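Local coordinates for short chain dehydrogenase (Mycobacterium smegmatis, PDB 3UCX), which probably acts as an oxidoreductase of the short-chain dehydrogenase family, at residues A28-E33 / E234-I239. Residues are numbered along the deposited sequence; the frame is centred on the assembly and turned at random.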
loop_
_atom_site.group_PDB
_atom_site.type_symbol
_atom_site.label_atom_id
_atom_site.label_comp_id
_atom_site.label_asym_id
_atom_site.label_seq_id
_atom_site.Cartn_x
_atom_site.Cartn_y
_atom_site.Cartn_z
ATOM N N ALA A 28 7.688 18.517 -23.426
ATOM C CA ALA A 28 7.420 18.797 -24.837
ATOM C C ALA A 28 8.705 18.676 -25.633
ATOM O O ALA A 28 8.752 18.019 -26.685
ATOM C CB ALA A 28 6.841 20.203 -24.989
ATOM N N ARG A 29 9.765 19.297 -25.117
ATOM C CA ARG A 29 11.053 19.232 -25.765
ATOM C C ARG A 29 11.516 17.803 -25.857
ATOM O O ARG A 29 11.915 17.347 -26.918
ATOM C CB ARG A 29 12.080 20.113 -25.013
ATOM C CG ARG A 29 13.500 20.065 -25.578
ATOM C CD ARG A 29 14.532 20.832 -24.740
ATOM N NE ARG A 29 14.618 20.421 -23.333
ATOM C CZ ARG A 29 15.262 19.344 -22.870
ATOM N NH1 ARG A 29 15.905 18.522 -23.692
ATOM N NH2 ARG A 29 15.272 19.090 -21.561
ATOM N N ARG A 30 11.478 17.074 -24.734
ATOM C CA ARG A 30 11.960 15.707 -24.734
ATOM C C ARG A 30 11.154 14.788 -25.669
ATOM O O ARG A 30 11.733 13.948 -26.321
ATOM C CB ARG A 30 12.015 15.137 -23.307
ATOM C CG ARG A 30 13.106 15.781 -22.440
ATOM C CD ARG A 30 14.491 15.202 -22.714
ATOM N NE ARG A 30 14.524 13.757 -22.507
ATOM C CZ ARG A 30 14.476 13.171 -21.316
ATOM N NH1 ARG A 30 14.440 13.896 -20.209
ATOM N NH2 ARG A 30 14.479 11.847 -21.234
ATOM N N CYS A 31 9.831 14.940 -25.722
ATOM C CA CYS A 31 9.007 14.106 -26.619
ATOM C C CYS A 31 9.404 14.330 -28.069
ATOM O O CYS A 31 9.560 13.372 -28.823
ATOM C CB CYS A 31 7.523 14.398 -26.437
ATOM S SG CYS A 31 6.843 13.760 -24.894
ATOM N N ALA A 32 9.606 15.596 -28.423
ATOM C CA ALA A 32 10.007 15.989 -29.781
ATOM C C ALA A 32 11.379 15.409 -30.140
ATOM O O ALA A 32 11.545 14.845 -31.203
ATOM C CB ALA A 32 9.982 17.504 -29.929
ATOM N N GLU A 33 12.330 15.482 -29.212
ATOM C CA GLU A 33 13.657 14.874 -29.394
ATOM C C GLU A 33 13.571 13.387 -29.644
ATOM O O GLU A 33 14.403 12.848 -30.355
ATOM C CB GLU A 33 14.538 15.094 -28.165
ATOM C CG GLU A 33 15.056 16.512 -27.999
ATOM C CD GLU A 33 15.760 16.748 -26.667
ATOM O OE1 GLU A 33 15.873 15.809 -25.843
ATOM O OE2 GLU A 33 16.178 17.895 -26.426
ATOM N N GLU A 234 14.634 14.114 -15.329
ATOM C CA GLU A 234 14.462 12.776 -14.740
ATOM C C GLU A 234 12.989 12.409 -14.639
ATOM O O GLU A 234 12.610 11.248 -14.830
ATOM C CB GLU A 234 15.162 12.669 -13.364
ATOM C CG GLU A 234 16.682 12.517 -13.505
ATOM C CD GLU A 234 17.469 12.685 -12.205
ATOM O OE1 GLU A 234 17.015 13.427 -11.318
ATOM O OE2 GLU A 234 18.541 12.072 -12.082
ATOM N N VAL A 235 12.152 13.392 -14.337
ATOM C CA VAL A 235 10.716 13.131 -14.249
ATOM C C VAL A 235 10.177 12.922 -15.670
ATOM O O VAL A 235 9.389 11.979 -15.931
ATOM C CB VAL A 235 9.974 14.260 -13.515
ATOM C CG1 VAL A 235 8.445 14.012 -13.530
ATOM C CG2 VAL A 235 10.531 14.407 -12.097
ATOM N N ALA A 236 10.614 13.771 -16.602
ATOM C CA ALA A 236 10.273 13.602 -18.008
ATOM C C ALA A 236 10.640 12.219 -18.558
ATOM O O ALA A 236 9.861 11.604 -19.326
ATOM C CB ALA A 236 10.925 14.705 -18.851
ATOM N N SER A 237 11.833 11.730 -18.221
ATOM C CA SER A 237 12.234 10.389 -18.662
ATOM C C SER A 237 11.240 9.291 -18.233
ATOM O O SER A 237 10.946 8.371 -19.002
ATOM C CB SER A 237 13.616 10.033 -18.122
ATOM O OG SER A 237 14.630 10.834 -18.733
ATOM N N ALA A 238 10.779 9.363 -16.994
ATOM C CA ALA A 238 9.781 8.413 -16.468
ATOM C C ALA A 238 8.468 8.491 -17.265
ATOM O O ALA A 238 7.868 7.469 -17.585
ATOM C CB ALA A 238 9.506 8.694 -15.000
ATOM N N ILE A 239 8.038 9.709 -17.574
ATOM C CA ILE A 239 6.799 9.935 -18.329
ATOM C C ILE A 239 6.948 9.402 -19.754
ATOM O O ILE A 239 6.066 8.721 -20.278
ATOM C CB ILE A 239 6.420 11.427 -18.343
ATOM C CG1 ILE A 239 6.038 11.882 -16.941
ATOM C CG2 ILE A 239 5.293 11.713 -19.330
ATOM C CD1 ILE A 239 6.019 13.387 -16.775
#
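Arg30 reaches from helix 23-33 to the hydroxyl of Ser237 on helix 232-243; it supplies about half of the buried surface and takes part in every close approach between the two segments. Its NH2 donates to Ser237 OG at 2.7 Å along an almost straight path (N-H...O 169°), with the oxygen at the guanidinium edge and only 5° from its plane. The arginine chain leaves with CG beside the backbone N and then folds at both chi2 (-80°) and chi3, which brings the guanidinium edge to Ser237 OG with NH1 near the Ala236 methyl. NH1 comes to 3.9 Å from Ala236 CB, a small methyl directed at helix 23-33. Arg29 NH1 meets Glu33 OE2 at 2.8 Å one turn along its own helix. The carboxylate of Asp233 forms salt bridges with both Arg30 NH1 and Arg29 NH2, and Ser237 OG, which accepts from Arg30, donates to the backbone carbonyl of Asp233, using both roles of the buried hydroxyl. Leu246 of the second subunit packs against both Arg30 and Ser237, placing the pair beside the subunit interface. The contact joins two helices of the Rossmann fold: the one following the first strand, 13-17, and the one preceding the last, 254-257.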